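Local coordinates for protein phosphatidylinositol phosphate phosphatase (Schizosaccharomyces pombe, PDB 1I9Z) that removes the 5-phosphate from soluble and lipid inositol phosphates through its synaptojanin-type inositol polyphosphate 5-phosphatase catalytic domain, with magnesium as cofactor, at residues F208-S213 against Y234-K239; F250-I255 against R284-G289. All blocks are in the same frame, centred on the assembly; numbering follows the deposited sequence.

Contact 1. Residues F208-S213 against Y234-K239; sequences FNYRIS and YDQLNK. With 2IP (D-myo-inositol-1,4-bisphosphate), chain C.
R211 reaches bound D-myo-inositol-1,4-bisphosphate with the tip of its guanidinium: NH1 donates to ligand O5 at 3.0 Å and also to O6, while the bond from NH2 to O5 is weak. O5 lies near the guanidinium plane, at its edge. The group is held in place by N209, which it grips side-on, NE to the backbone O of N209 at 2.8 Å and NH2 to its OD1; both donors sit above the respective carbonyl planes. N209 in turn donates from ND2 to the backbone of L167.

Behind the arginine, the backbone of R211 is clasped by Q236. The Q236 side chain, extended beyond CG, runs alongside that of R211 and accepts from R211 N at OE1 (2.9 Å), the donor standing well above the amide plane, while Q236 N donates to R211 O at 2.8 Å, nearly along the C=O axis. OE1 and NE2 of Q236 have further partners in R177 and the backbone of Y171. Two residues on, S213 N donates to Y234 O, and the backbones of I212 and D235 form a single bridge.

From the first turn of helix 236-242, L237, with CG anti to its backbone N (chi1 179°), lays CD1 over a face of the Y210 ring, 3.9 Å from the centroid, in a CH-pi contact; the Y210 hydroxyl bonds D178. CD2 of the same leucine meets the F208 ring edge. D235 N-caps that helix: its OD2 accepts from N238 N at 2.8 Å and also forms a salt bridge with R284, and its OD1 shares a water with Y210 O.

R211 belongs to the inositol phosphate pocket of this DNase I-like phosphatase domain; the remaining contacts form a second shell in which a capped helix start backs the loop that presents it.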
ATOM      1  N   PHE A 208       8.828   6.401   4.658  1.00 12.29           N
ATOM      2  CA  PHE A 208       9.375   7.217   3.567  1.00 14.55           C
ATOM      3  C   PHE A 208      10.402   8.204   4.106  1.00 16.23           C
ATOM      4  O   PHE A 208      11.133   8.832   3.346  1.00 14.12           O
ATOM      5  CB  PHE A 208       8.249   7.954   2.786  1.00 13.32           C
ATOM      6  CG  PHE A 208       7.272   7.056   2.090  1.00 14.23           C
ATOM      7  CD1 PHE A 208       7.585   5.714   1.794  1.00 12.82           C
ATOM      8  CD2 PHE A 208       6.044   7.580   1.617  1.00 15.85           C
ATOM      9  CE1 PHE A 208       6.726   4.937   1.037  1.00 13.90           C
ATOM     10  CE2 PHE A 208       5.186   6.817   0.872  1.00 15.41           C
ATOM     11  CZ  PHE A 208       5.521   5.484   0.566  1.00 13.83           C
ATOM     12  N   ASN A 209      10.423   8.395   5.436  1.00 14.99           N
ATOM     13  CA  ASN A 209      11.430   9.214   6.082  1.00 14.54           C
ATOM     14  C   ASN A 209      11.358  10.710   5.906  1.00 14.92           C
ATOM     15  O   ASN A 209      12.257  11.406   6.352  1.00 16.46           O
ATOM     16  CB  ASN A 209      12.875   8.735   5.752  1.00 15.95           C
ATOM     17  CG  ASN A 209      13.587   8.037   6.972  1.00 15.28           C
ATOM     18  OD1 ASN A 209      13.480   8.490   8.103  1.00 16.99           O
ATOM     19  ND2 ASN A 209      14.283   6.899   6.713  1.00 16.41           N
ATOM     20  N   TYR A 210      10.277  11.195   5.295  1.00 13.63           N
ATOM     21  CA  TYR A 210      10.113  12.636   5.140  1.00 13.33           C
ATOM     22  C   TYR A 210       9.844  13.244   6.494  1.00 14.30           C
ATOM     23  O   TYR A 210       9.132  12.640   7.360  1.00 12.92           O
ATOM     24  CB  TYR A 210       9.006  12.954   4.172  1.00 12.36           C
ATOM     25  CG  TYR A 210       9.396  12.685   2.714  1.00 14.99           C
ATOM     26  CD1 TYR A 210       9.123  11.453   2.111  1.00 14.95           C
ATOM     27  CD2 TYR A 210       9.992  13.688   1.936  1.00 17.50           C
ATOM     28  CE1 TYR A 210       9.417  11.213   0.768  1.00 13.98           C
ATOM     29  CE2 TYR A 210      10.317  13.445   0.598  1.00 16.93           C
ATOM     30  CZ  TYR A 210      10.008  12.183   0.031  1.00 15.55           C
ATOM     31  OH  TYR A 210      10.302  11.963  -1.276  1.00 17.45           O
ATOM     32  N   ARG A 211      10.353  14.466   6.673  1.00 14.29           N
ATOM     33  CA  ARG A 211      10.353  15.119   8.010  1.00 14.74           C
ATOM     34  C   ARG A 211       9.560  16.433   8.082  1.00 15.44           C
ATOM     35  O   ARG A 211       9.026  16.935   7.058  1.00 16.09           O
ATOM     36  CB  ARG A 211      11.808  15.408   8.433  1.00 16.17           C
ATOM     37  CG  ARG A 211      12.780  14.191   8.349  1.00 18.48           C
ATOM     38  CD  ARG A 211      12.291  13.007   9.203  1.00 17.91           C
ATOM     39  NE  ARG A 211      13.164  11.842   9.008  1.00 20.95           N
ATOM     40  CZ  ARG A 211      14.275  11.615   9.717  1.00 21.82           C
ATOM     41  NH1 ARG A 211      14.635  12.474  10.676  1.00 18.44           N
ATOM     42  NH2 ARG A 211      15.061  10.561   9.416  1.00 22.19           N
ATOM     43  N   ILE A 212       9.387  16.931   9.324  1.00 15.91           N
ATOM     44  CA  ILE A 212       8.701  18.243   9.492  1.00 15.74           C
ATOM     45  C   ILE A 212       9.874  19.230   9.586  1.00 14.61           C
ATOM     46  O   ILE A 212      10.743  19.118  10.475  1.00 15.49           O
ATOM     47  CB  ILE A 212       7.874  18.251  10.793  1.00 14.03           C
ATOM     48  CG1 ILE A 212       6.713  17.239  10.651  1.00 13.44           C
ATOM     49  CG2 ILE A 212       7.331  19.668  11.083  1.00 15.10           C
ATOM     50  CD1 ILE A 212       6.044  17.040  12.004  1.00 14.69           C
ATOM     51  N   SER A 213       9.884  20.257   8.705  1.00 15.79           N
ATOM     52  CA  SER A 213      11.014  21.161   8.681  1.00 16.40           C
ATOM     53  C   SER A 213      10.985  22.292   9.725  1.00 18.70           C
ATOM     54  O   SER A 213      11.086  23.494   9.361  1.00 17.50           O
ATOM     55  CB  SER A 213      11.159  21.765   7.236  1.00 20.58           C
ATOM     56  OG  SER A 213      10.985  20.712   6.279  1.00 27.58           O
ATOM     57  N   TYR A 234       4.557  22.161   7.310  1.00 14.91           N
ATOM     58  CA  TYR A 234       5.975  22.039   7.176  1.00 15.30           C
ATOM     59  C   TYR A 234       6.404  20.598   6.845  1.00 14.93           C
ATOM     60  O   TYR A 234       7.592  20.306   6.882  1.00 15.44           O
ATOM     61  CB  TYR A 234       6.626  22.434   8.461  1.00 16.52           C
ATOM     62  CG  TYR A 234       6.535  23.948   8.610  1.00 18.99           C
ATOM     63  CD1 TYR A 234       5.428  24.551   9.167  1.00 20.54           C
ATOM     64  CD2 TYR A 234       7.535  24.739   8.068  1.00 21.79           C
ATOM     65  CE1 TYR A 234       5.303  26.018   9.194  1.00 21.24           C
ATOM     66  CE2 TYR A 234       7.424  26.154   8.081  1.00 23.87           C
ATOM     67  CZ  TYR A 234       6.301  26.750   8.650  1.00 24.47           C
ATOM     68  OH  TYR A 234       6.241  28.118   8.592  1.00 26.81           O
ATOM     69  N   ASP A 235       5.448  19.743   6.534  1.00 14.18           N
ATOM     70  CA  ASP A 235       5.801  18.336   6.201  1.00 14.40           C
ATOM     71  C   ASP A 235       6.421  18.277   4.814  1.00 14.94           C
ATOM     72  O   ASP A 235       5.824  18.781   3.835  1.00 16.42           O
ATOM     73  CB  ASP A 235       4.557  17.469   6.253  1.00 17.14           C
ATOM     74  CG  ASP A 235       4.798  16.065   5.712  1.00 18.78           C
ATOM     75  OD1 ASP A 235       5.530  15.312   6.364  1.00 19.67           O
ATOM     76  OD2 ASP A 235       4.240  15.741   4.658  1.00 17.73           O
ATOM     77  N   GLN A 236       7.612  17.677   4.728  1.00 15.94           N
ATOM     78  CA  GLN A 236       8.322  17.566   3.414  1.00 17.28           C
ATOM     79  C   GLN A 236       7.591  16.711   2.396  1.00 16.87           C
ATOM     80  O   GLN A 236       7.574  17.034   1.220  1.00 17.56           O
ATOM     81  CB  GLN A 236       9.715  16.980   3.634  1.00 16.87           C
ATOM     82  CG  GLN A 236      10.658  17.934   4.416  1.00 18.91           C
ATOM     83  CD  GLN A 236      11.870  17.196   4.843  1.00 19.54           C
ATOM     84  OE1 GLN A 236      11.931  15.958   4.690  1.00 18.68           O
ATOM     85  NE2 GLN A 236      12.863  17.913   5.382  1.00 20.96           N
ATOM     86  N   LEU A 237       6.938  15.623   2.814  1.00 15.88           N
ATOM     87  CA  LEU A 237       6.270  14.828   1.801  1.00 15.99           C
ATOM     88  C   LEU A 237       5.106  15.599   1.106  1.00 18.23           C
ATOM     89  O   LEU A 237       4.975  15.571  -0.144  1.00 17.14           O
ATOM     90  CB  LEU A 237       5.728  13.520   2.396  1.00 15.28           C
ATOM     91  CG  LEU A 237       4.982  12.648   1.331  1.00 14.87           C
ATOM     92  CD1 LEU A 237       5.949  12.260   0.190  1.00 15.98           C
ATOM     93  CD2 LEU A 237       4.452  11.347   1.931  1.00 16.60           C
ATOM     94  N   ASN A 238       4.259  16.255   1.917  1.00 17.76           N
ATOM     95  CA  ASN A 238       3.154  17.053   1.387  1.00 18.84           C
ATOM     96  C   ASN A 238       3.693  18.088   0.406  1.00 18.12           C
ATOM     97  O   ASN A 238       3.105  18.301  -0.706  1.00 20.99           O
ATOM     98  CB  ASN A 238       2.431  17.767   2.537  1.00 19.29           C
ATOM     99  CG  ASN A 238       1.348  18.762   2.037  1.00 20.97           C
ATOM    100  OD1 ASN A 238       0.367  18.379   1.435  1.00 22.77           O
ATOM    101  ND2 ASN A 238       1.559  20.021   2.311  1.00 24.78           N
ATOM    102  N   LYS A 239       4.795  18.710   0.791  1.00 19.38           N
ATOM    103  CA  LYS A 239       5.395  19.787  -0.026  1.00 20.70           C
ATOM    104  C   LYS A 239       5.833  19.230  -1.363  1.00 21.91           C
ATOM    105  O   LYS A 239       5.495  19.834  -2.385  1.00 19.95           O
ATOM    106  CB  LYS A 239       6.575  20.464   0.691  1.00 21.20           C
ATOM    107  CG  LYS A 239       7.224  21.687  -0.040  1.00 29.14           C
ATOM    108  CD  LYS A 239       8.452  22.184   0.815  1.00 33.60           C
ATOM    109  CE  LYS A 239       9.296  23.335   0.237  1.00 38.61           C
ATOM    110  NZ  LYS A 239      10.756  23.292   0.771  1.00 41.46           N
TER
HETATM  111  C1  2IP C 302      19.963  11.617  10.818  0.50 57.15           C
HETATM  112  C2  2IP C 302      20.585  10.202  10.946  0.50 56.44           C
HETATM  113  C3  2IP C 302      20.018   9.426  12.182  0.50 55.74           C
HETATM  114  C4  2IP C 302      18.469   9.344  12.210  0.50 55.30           C
HETATM  115  C5  2IP C 302      17.935  10.793  12.218  0.50 56.01           C
HETATM  116  C6  2IP C 302      18.393  11.600  10.967  0.50 56.48           C
HETATM  117  O1  2IP C 302      20.586  12.874  10.823  0.50 59.22           O
HETATM  118  O2  2IP C 302      20.328   9.407   9.820  0.50 55.17           O
HETATM  119  O3  2IP C 302      20.491   8.111  12.189  0.50 56.00           O
HETATM  120  O4  2IP C 302      18.052   8.628  13.418  0.50 53.37           O
HETATM  121  O5  2IP C 302      16.508  10.796  12.250  0.50 55.20           O
HETATM  122  O6  2IP C 302      17.818  12.876  11.214  0.50 55.61           O
HETATM  123  P4  2IP C 302      17.326   7.232  13.411  0.50 51.58           P
HETATM  124  O41 2IP C 302      16.094   7.376  12.442  0.50 52.69           O
HETATM  125  O42 2IP C 302      16.882   6.894  14.761  0.50 50.04           O
HETATM  126  O43 2IP C 302      18.430   6.290  12.898  0.50 51.76           O
HETATM  127  P1  2IP C 302      20.865  13.892   9.752  0.50 59.45           P
HETATM  128  O11 2IP C 302      22.364  14.180   9.945  0.50 61.20           O
HETATM  129  O12 2IP C 302      20.603  13.557   8.304  0.50 60.96           O
HETATM  130  O13 2IP C 302      20.118  15.145  10.222  0.50 60.76           O
HETATM  131  O   HOH W   1       7.112  14.320   8.427  1.00 15.61           O
HETATM  132  O   HOH W   2       8.876  21.547   4.539  1.00 30.28           O

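Contact 2. Residues F250-I255 against R284-G289; sequences FSELPI and RILYRG
Two main-chain hydrogen bonds make S251 and Y287 an antiparallel hydrogen-bonded pair: S251 N to Y287 O at 2.8 Å and Y287 N to S251 O at 3.0 Å, both donors in the carbonyl planes. A water joins L253 N to I285 O.

Extended E252 meets R284, bent at chi2 and chi3, in a salt bridge, the two flat groups nearly coplanar (8°). NE donates to OE2 at 2.7 Å and NH1 to OE1 at 3.2 Å, each oxygen using its syn lone pair. OE2 is also bonded by Y296, and I255 CD1 packs over a guanidinium face.

In CH-pi contacts, R288 CB sits over the centre of the F250 ring, 3.6 Å from its centroid, and S251 CB lies over a face of the Y287 ring. Apolar packing adds F250 CD2 on L286 CB and E252 CB on L286 CD2, the latter at 3.4 Å. An alanine in place of E252 removes the bonds to NE and NH1 and the partner of Y296, and would probably leave the R284 guanidinium less firmly fixed in its rotation.

The two-point salt bridge thus helps set the arginine's plane, with D235 and W281 O, while backbone pairing fixes the loop along strand 283-288.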
ATOM      1  N   PHE A 250      -0.860  10.071  -6.649  1.00 20.24           N
ATOM      2  CA  PHE A 250      -1.160   9.368  -5.415  1.00 17.94           C
ATOM      3  C   PHE A 250      -1.853  10.324  -4.442  1.00 19.31           C
ATOM      4  O   PHE A 250      -1.562  11.529  -4.413  1.00 18.48           O
ATOM      5  CB  PHE A 250       0.101   8.876  -4.679  1.00 17.01           C
ATOM      6  CG  PHE A 250       0.660   7.608  -5.243  1.00 16.53           C
ATOM      7  CD1 PHE A 250       1.470   7.663  -6.400  1.00 18.73           C
ATOM      8  CD2 PHE A 250       0.326   6.362  -4.648  1.00 18.64           C
ATOM      9  CE1 PHE A 250       1.960   6.477  -6.976  1.00 20.61           C
ATOM     10  CE2 PHE A 250       0.812   5.149  -5.193  1.00 19.00           C
ATOM     11  CZ  PHE A 250       1.621   5.202  -6.342  1.00 19.65           C
ATOM     12  N   SER A 251      -2.740   9.782  -3.628  1.00 18.09           N
ATOM     13  CA  SER A 251      -3.429  10.576  -2.634  1.00 20.63           C
ATOM     14  C   SER A 251      -3.107  10.060  -1.256  1.00 21.54           C
ATOM     15  O   SER A 251      -2.679   8.906  -1.114  1.00 22.61           O
ATOM     16  CB  SER A 251      -4.956  10.504  -2.841  1.00 21.94           C
ATOM     17  OG  SER A 251      -5.294  11.105  -4.113  1.00 23.01           O
ATOM     18  N   GLU A 252      -3.263  10.944  -0.262  1.00 19.59           N
ATOM     19  CA  GLU A 252      -3.091  10.565   1.133  1.00 18.09           C
ATOM     20  C   GLU A 252      -4.303  11.115   1.845  1.00 21.25           C
ATOM     21  O   GLU A 252      -4.745  12.244   1.508  1.00 19.76           O
ATOM     22  CB  GLU A 252      -1.826  11.188   1.736  1.00 17.58           C
ATOM     23  CG  GLU A 252      -1.556  10.700   3.163  1.00 18.43           C
ATOM     24  CD  GLU A 252      -0.318  11.303   3.767  1.00 17.84           C
ATOM     25  OE1 GLU A 252      -0.008  12.501   3.501  1.00 16.44           O
ATOM     26  OE2 GLU A 252       0.340  10.612   4.571  1.00 17.85           O
ATOM     27  N   LEU A 253      -4.892  10.334   2.755  1.00 18.50           N
ATOM     28  CA  LEU A 253      -5.993  10.862   3.539  1.00 19.75           C
ATOM     29  C   LEU A 253      -5.366  11.885   4.470  1.00 18.98           C
ATOM     30  O   LEU A 253      -4.172  11.865   4.733  1.00 17.36           O
ATOM     31  CB  LEU A 253      -6.628   9.767   4.421  1.00 20.83           C
ATOM     32  CG  LEU A 253      -8.045   9.326   4.086  1.00 25.75           C
ATOM     33  CD1 LEU A 253      -8.295   9.489   2.647  1.00 28.68           C
ATOM     34  CD2 LEU A 253      -8.368   7.946   4.662  1.00 23.92           C
ATOM     35  N   PRO A 254      -6.189  12.831   4.972  1.00 20.03           N
ATOM     36  CA  PRO A 254      -5.727  13.858   5.902  1.00 19.06           C
ATOM     37  C   PRO A 254      -5.184  13.115   7.142  1.00 18.63           C
ATOM     38  O   PRO A 254      -5.784  12.115   7.577  1.00 17.82           O
ATOM     39  CB  PRO A 254      -7.017  14.605   6.302  1.00 20.25           C
ATOM     40  CG  PRO A 254      -7.879  14.519   5.046  1.00 23.24           C
ATOM     41  CD  PRO A 254      -7.608  13.046   4.563  1.00 21.21           C
ATOM     42  N   ILE A 255      -4.078  13.612   7.697  1.00 18.18           N
ATOM     43  CA  ILE A 255      -3.466  13.010   8.881  1.00 18.34           C
ATOM     44  C   ILE A 255      -4.039  13.657  10.121  1.00 20.23           C
ATOM     45  O   ILE A 255      -3.960  14.903  10.277  1.00 19.29           O
ATOM     46  CB  ILE A 255      -1.924  13.193   8.840  1.00 18.91           C
ATOM     47  CG1 ILE A 255      -1.367  12.353   7.677  1.00 19.26           C
ATOM     48  CG2 ILE A 255      -1.270  12.848  10.184  1.00 17.87           C
ATOM     49  CD1 ILE A 255       0.088  12.685   7.401  1.00 19.05           C
ATOM     50  N   ARG A 284       3.972   6.473   6.220  1.00 13.79           N
ATOM     51  CA  ARG A 284       2.835   6.974   5.392  1.00 12.02           C
ATOM     52  C   ARG A 284       2.257   5.906   4.525  1.00 13.19           C
ATOM     53  O   ARG A 284       2.937   4.906   4.183  1.00 13.56           O
ATOM     54  CB  ARG A 284       3.376   8.122   4.502  1.00 13.11           C
ATOM     55  CG  ARG A 284       4.231   9.162   5.289  1.00 14.34           C
ATOM     56  CD  ARG A 284       3.373  10.097   6.138  1.00 14.59           C
ATOM     57  NE  ARG A 284       2.780  11.242   5.417  1.00 14.80           N
ATOM     58  CZ  ARG A 284       3.389  12.437   5.311  1.00 16.94           C
ATOM     59  NH1 ARG A 284       2.778  13.416   4.652  1.00 15.15           N
ATOM     60  NH2 ARG A 284       4.598  12.670   5.851  1.00 15.66           N
ATOM     61  N   ILE A 285       0.990   6.077   4.168  1.00 12.62           N
ATOM     62  CA  ILE A 285       0.337   5.140   3.228  1.00 12.30           C
ATOM     63  C   ILE A 285      -0.324   6.021   2.184  1.00 13.91           C
ATOM     64  O   ILE A 285      -1.106   6.887   2.548  1.00 15.04           O
ATOM     65  CB  ILE A 285      -0.693   4.261   3.947  1.00 12.71           C
ATOM     66  CG1 ILE A 285       0.037   3.387   4.973  1.00 12.72           C
ATOM     67  CG2 ILE A 285      -1.458   3.326   2.989  1.00 10.87           C
ATOM     68  CD1 ILE A 285      -1.025   2.762   6.037  1.00 14.17           C
ATOM     69  N   LEU A 286       0.027   5.806   0.917  1.00 15.11           N
ATOM     70  CA  LEU A 286      -0.492   6.578  -0.229  1.00 17.44           C
ATOM     71  C   LEU A 286      -1.149   5.612  -1.229  1.00 18.22           C
ATOM     72  O   LEU A 286      -0.715   4.444  -1.313  1.00 17.11           O
ATOM     73  CB  LEU A 286       0.660   7.272  -0.978  1.00 17.15           C
ATOM     74  CG  LEU A 286       1.574   8.107  -0.066  1.00 17.45           C
ATOM     75  CD1 LEU A 286       2.709   8.632  -0.984  1.00 17.46           C
ATOM     76  CD2 LEU A 286       0.813   9.263   0.644  1.00 16.62           C
ATOM     77  N   TYR A 287      -2.169   6.065  -1.995  1.00 16.45           N
ATOM     78  CA  TYR A 287      -2.799   5.129  -2.922  1.00 18.46           C
ATOM     79  C   TYR A 287      -3.055   5.821  -4.240  1.00 20.14           C
ATOM     80  O   TYR A 287      -3.175   7.080  -4.316  1.00 21.69           O
ATOM     81  CB  TYR A 287      -4.125   4.566  -2.358  1.00 18.73           C
ATOM     82  CG  TYR A 287      -5.242   5.620  -2.231  1.00 22.21           C
ATOM     83  CD1 TYR A 287      -6.162   5.822  -3.268  1.00 22.70           C
ATOM     84  CD2 TYR A 287      -5.352   6.400  -1.099  1.00 20.73           C
ATOM     85  CE1 TYR A 287      -7.175   6.804  -3.163  1.00 25.43           C
ATOM     86  CE2 TYR A 287      -6.346   7.386  -0.974  1.00 23.72           C
ATOM     87  CZ  TYR A 287      -7.253   7.569  -2.036  1.00 25.56           C
ATOM     88  OH  TYR A 287      -8.212   8.553  -1.934  1.00 28.01           O
ATOM     89  N   ARG A 288      -3.119   5.008  -5.271  1.00 19.40           N
ATOM     90  CA  ARG A 288      -3.325   5.556  -6.588  1.00 23.23           C
ATOM     91  C   ARG A 288      -4.385   4.683  -7.236  1.00 23.24           C
ATOM     92  O   ARG A 288      -4.341   3.443  -7.126  1.00 22.44           O
ATOM     93  CB  ARG A 288      -2.029   5.544  -7.371  1.00 24.09           C
ATOM     94  CG  ARG A 288      -2.234   6.200  -8.705  1.00 28.10           C
ATOM     95  CD  ARG A 288      -1.323   5.742  -9.790  1.00 34.43           C
ATOM     96  NE  ARG A 288      -0.231   6.662 -10.012  1.00 39.02           N
ATOM     97  CZ  ARG A 288       0.313   6.955 -11.202  1.00 39.37           C
ATOM     98  NH1 ARG A 288      -0.140   6.409 -12.336  1.00 42.34           N
ATOM     99  NH2 ARG A 288       1.354   7.773 -11.243  1.00 35.24           N
ATOM    100  N   GLY A 289      -5.360   5.320  -7.885  1.00 23.64           N
ATOM    101  CA  GLY A 289      -6.442   4.560  -8.488  1.00 23.22           C
ATOM    102  C   GLY A 289      -7.692   4.742  -7.655  1.00 24.99           C
ATOM    103  O   GLY A 289      -7.640   5.328  -6.528  1.00 25.35           O
TER
HETATM  104  O   HOH W   3      -3.539   7.733   3.481  1.00 14.76           O

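Contact 1 is mostly buried and lies at the ligand pocket, whereas contact 2 is only partly buried and closer to the centre of the chain, along strand 283-288 at the border of the five-stranded sheet. Both join an irregular segment to a regular element, a helix start in 208-213/234-239 and a strand in 250-255/284-289. Polar side chains serve main-chain atoms and ligand in the first; contact 2 combines a two-point salt bridge, an antiparallel backbone pair and packing of F250 and the Y287 ring. They meet directly: R284 NH1 forms a salt bridge with D235 OD2 at 2.7 Å, so one arginine serves two carboxylates, and F208 packs on L286.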